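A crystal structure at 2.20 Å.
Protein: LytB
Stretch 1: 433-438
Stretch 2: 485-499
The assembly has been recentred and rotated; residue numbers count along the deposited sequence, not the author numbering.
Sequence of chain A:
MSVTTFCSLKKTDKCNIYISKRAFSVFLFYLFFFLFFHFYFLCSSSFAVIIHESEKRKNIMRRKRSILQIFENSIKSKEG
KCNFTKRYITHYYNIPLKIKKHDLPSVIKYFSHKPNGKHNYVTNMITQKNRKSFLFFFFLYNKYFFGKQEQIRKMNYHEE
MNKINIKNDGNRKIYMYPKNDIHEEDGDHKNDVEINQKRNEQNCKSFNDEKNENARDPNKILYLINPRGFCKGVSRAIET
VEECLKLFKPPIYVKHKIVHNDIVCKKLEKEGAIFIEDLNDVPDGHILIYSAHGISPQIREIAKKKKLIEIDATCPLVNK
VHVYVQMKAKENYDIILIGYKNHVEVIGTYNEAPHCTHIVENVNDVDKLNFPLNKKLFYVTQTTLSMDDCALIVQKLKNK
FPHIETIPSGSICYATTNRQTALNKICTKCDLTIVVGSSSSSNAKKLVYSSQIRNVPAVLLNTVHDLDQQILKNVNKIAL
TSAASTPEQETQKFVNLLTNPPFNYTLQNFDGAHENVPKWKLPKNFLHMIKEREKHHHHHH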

# COMPACT_ATOMS: atom_id res chain seq x y z
N THR A 433 0.14 6.60 -19.97
CA THR A 433 0.64 6.63 -18.61
C THR A 433 1.39 5.32 -18.32
O THR A 433 0.86 4.23 -18.56
CB THR A 433 -0.50 6.78 -17.58
OG1 THR A 433 -1.06 8.10 -17.66
CG2 THR A 433 0.03 6.54 -16.17
N ILE A 434 2.62 5.43 -17.83
CA ILE A 434 3.37 4.26 -17.39
C ILE A 434 3.51 4.30 -15.89
O ILE A 434 4.05 5.27 -15.33
CB ILE A 434 4.77 4.19 -17.99
CG1 ILE A 434 4.68 3.95 -19.49
CG2 ILE A 434 5.56 3.05 -17.34
CD1 ILE A 434 6.02 4.04 -20.17
N VAL A 435 3.00 3.27 -15.23
CA VAL A 435 3.14 3.15 -13.80
C VAL A 435 4.13 2.05 -13.54
O VAL A 435 3.94 0.92 -13.99
CB VAL A 435 1.84 2.79 -13.11
CG1 VAL A 435 2.08 2.65 -11.62
CG2 VAL A 435 0.78 3.84 -13.40
N VAL A 436 5.20 2.37 -12.81
CA VAL A 436 6.21 1.37 -12.50
C VAL A 436 5.86 0.72 -11.18
O VAL A 436 5.67 1.39 -10.17
CB VAL A 436 7.61 1.96 -12.48
CG1 VAL A 436 8.64 0.88 -12.28
CG2 VAL A 436 7.85 2.72 -13.78
N GLY A 437 5.71 -0.59 -11.20
CA GLY A 437 5.39 -1.29 -9.98
C GLY A 437 4.94 -2.70 -10.23
O GLY A 437 4.88 -3.16 -11.38
N SER A 438 4.65 -3.39 -9.13
CA SER A 438 4.28 -4.81 -9.18
C SER A 438 2.77 -5.03 -9.30
O SER A 438 1.98 -4.27 -8.73
CB SER A 438 4.78 -5.51 -7.92
OG SER A 438 4.07 -6.71 -7.74
N SER A 485 5.43 1.18 -3.41
CA SER A 485 6.30 0.05 -3.04
C SER A 485 7.43 -0.09 -4.04
O SER A 485 8.25 -1.00 -3.94
CB SER A 485 5.50 -1.26 -3.02
OG SER A 485 4.55 -1.28 -4.11
N THR A 486 7.49 0.81 -5.02
CA THR A 486 8.45 0.70 -6.14
C THR A 486 9.81 1.43 -5.93
O THR A 486 9.85 2.64 -5.74
CB THR A 486 7.82 1.23 -7.44
OG1 THR A 486 6.59 0.54 -7.69
CG2 THR A 486 8.75 1.01 -8.60
N PRO A 487 10.93 0.68 -5.99
CA PRO A 487 12.26 1.28 -5.83
C PRO A 487 12.56 2.30 -6.92
O PRO A 487 12.23 2.06 -8.08
CB PRO A 487 13.21 0.09 -5.94
CG PRO A 487 12.36 -1.12 -5.69
CD PRO A 487 10.99 -0.78 -6.18
N GLU A 488 13.18 3.41 -6.53
CA GLU A 488 13.41 4.55 -7.43
C GLU A 488 14.29 4.11 -8.61
O GLU A 488 14.06 4.56 -9.74
CB GLU A 488 14.04 5.73 -6.68
CG GLU A 488 14.36 6.96 -7.56
CD GLU A 488 13.13 7.49 -8.33
OE1 GLU A 488 13.32 8.22 -9.32
OE2 GLU A 488 11.98 7.18 -7.96
N GLN A 489 15.25 3.22 -8.37
CA GLN A 489 16.09 2.74 -9.47
C GLN A 489 15.27 2.16 -10.63
O GLN A 489 15.61 2.34 -11.80
CB GLN A 489 17.11 1.68 -9.02
CG GLN A 489 18.26 1.49 -10.05
CD GLN A 489 19.11 0.22 -9.83
OE1 GLN A 489 18.88 -0.54 -8.88
NE2 GLN A 489 20.09 -0.00 -10.71
N GLU A 490 14.18 1.45 -10.33
CA GLU A 490 13.42 0.87 -11.44
C GLU A 490 12.81 1.99 -12.27
O GLU A 490 12.78 1.91 -13.49
CB GLU A 490 12.38 -0.12 -10.95
CG GLU A 490 12.98 -1.32 -10.27
CD GLU A 490 13.97 -2.08 -11.16
OE1 GLU A 490 13.85 -2.03 -12.41
OE2 GLU A 490 14.87 -2.74 -10.60
N THR A 491 12.41 3.07 -11.62
CA THR A 491 11.83 4.19 -12.34
C THR A 491 12.88 4.95 -13.14
O THR A 491 12.59 5.45 -14.23
CB THR A 491 11.13 5.16 -11.38
OG1 THR A 491 10.12 4.44 -10.66
CG2 THR A 491 10.47 6.30 -12.14
N GLN A 492 14.11 5.04 -12.61
CA GLN A 492 15.19 5.72 -13.32
C GLN A 492 15.56 5.01 -14.62
O GLN A 492 15.91 5.65 -15.61
CB GLN A 492 16.43 5.86 -12.43
CG GLN A 492 16.16 6.71 -11.22
CD GLN A 492 15.87 8.16 -11.61
OE1 GLN A 492 16.09 8.57 -12.76
NE2 GLN A 492 15.36 8.94 -10.65
N LYS A 493 15.49 3.68 -14.62
CA LYS A 493 15.77 2.93 -15.84
C LYS A 493 14.78 3.32 -16.95
O LYS A 493 15.13 3.41 -18.12
CB LYS A 493 15.66 1.43 -15.56
CG LYS A 493 16.63 0.92 -14.51
CD LYS A 493 16.68 -0.61 -14.50
CE LYS A 493 17.64 -1.11 -13.44
NZ LYS A 493 17.86 -2.61 -13.49
N PHE A 494 13.53 3.57 -16.58
CA PHE A 494 12.57 4.08 -17.55
C PHE A 494 12.99 5.45 -18.05
O PHE A 494 13.01 5.71 -19.26
CB PHE A 494 11.16 4.14 -16.96
CG PHE A 494 10.40 2.83 -17.07
CD1 PHE A 494 9.73 2.50 -18.24
CD2 PHE A 494 10.36 1.94 -16.01
CE1 PHE A 494 9.03 1.29 -18.34
CE2 PHE A 494 9.66 0.73 -16.11
CZ PHE A 494 9.00 0.42 -17.27
N VAL A 495 13.36 6.34 -17.13
CA VAL A 495 13.76 7.68 -17.54
C VAL A 495 14.95 7.56 -18.49
O VAL A 495 14.99 8.20 -19.53
CB VAL A 495 14.15 8.53 -16.34
CG1 VAL A 495 14.82 9.81 -16.80
CG2 VAL A 495 12.92 8.80 -15.50
N ASN A 496 15.90 6.70 -18.15
CA ASN A 496 17.09 6.55 -18.97
C ASN A 496 16.77 6.02 -20.37
O ASN A 496 17.25 6.54 -21.37
CB ASN A 496 18.11 5.66 -18.25
CG ASN A 496 19.24 5.23 -19.16
OD1 ASN A 496 20.21 5.97 -19.36
ND2 ASN A 496 19.11 4.05 -19.75
N LEU A 497 15.94 4.99 -20.45
CA LEU A 497 15.56 4.43 -21.73
C LEU A 497 14.82 5.47 -22.58
O LEU A 497 15.14 5.67 -23.74
CB LEU A 497 14.66 3.22 -21.51
CG LEU A 497 14.10 2.55 -22.76
CD1 LEU A 497 15.18 1.80 -23.48
CD2 LEU A 497 12.91 1.64 -22.41
N LEU A 498 13.82 6.14 -22.00
CA LEU A 498 12.92 7.00 -22.78
C LEU A 498 13.48 8.35 -23.21
O LEU A 498 13.06 8.88 -24.24
CB LEU A 498 11.61 7.21 -22.02
CG LEU A 498 10.76 5.92 -21.85
CD1 LEU A 498 9.58 6.17 -20.95
CD2 LEU A 498 10.29 5.39 -23.19
N THR A 499 14.40 8.93 -22.42
CA THR A 499 14.93 10.27 -22.71
C THR A 499 16.18 10.24 -23.59
O THR A 499 16.66 11.27 -24.05
CB THR A 499 15.28 11.02 -21.41
OG1 THR A 499 16.36 10.36 -20.75
CG2 THR A 499 14.09 11.05 -20.47
O HOH W 1 5.52 -1.97 -6.57

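Val436 is the centre of this contact: the helix segment and the loop before it cover 101 Å² of its surface, about twice the 50 Å² covered on Ile434 or on Phe494. Strand 433-436 and helix 488-499 run roughly antiparallel, with 147° between their N-to-C directions and a closest axial approach of 9.4 Å. Strand alternation decides which residues take part. Ile434 and Val436 direct their CA-to-CB bonds toward the helix, whereas that of Val435, between them, points away.

Val436, with chi1 at -175° (t), brings CG2 to 3.4 Å from CD2 of Phe494, a tight apolar approach that meets the ring obliquely. Val436 CG1 lies 3.7 Å from CG2 of Thr486 and 4.1 Å from CB of Glu490. The contact with Glu490 is therefore made near the backbone, and the end of that side chain leads away.

Phe494 (chi1 -86°, m) also receives Ile434, whose CG2 sits over one ring face, 4.0 Å from CE1. One helical turn later, Leu498 extends the apolar row: its CD1 is 4.2 Å from CD1 of Ile434.

The polar part of the contact lies at the end of the strand. Thr486 OG1 donates a hydrogen bond to Val436 O at 2.8 Å, satisfying a carbonyl where the strand gives way to loop. Thr486 OG1 also accepts a hydrogen bond from water 1 at 2.9 Å; this water in turn accepts one from Ser438 N at 3.1 Å and lies 2.7 Å from Ser485 OG, thus bridging the two segments.

Gly437 fits closely here, its CA 3.2 Å from Thr486 OG1. An ideal CB on Gly437 would clash with Thr486 OG1 at 2.9 Å, and the backbone angles (166/179) would also jam it against the preceding carbonyl oxygen, which by itself calls for glycine.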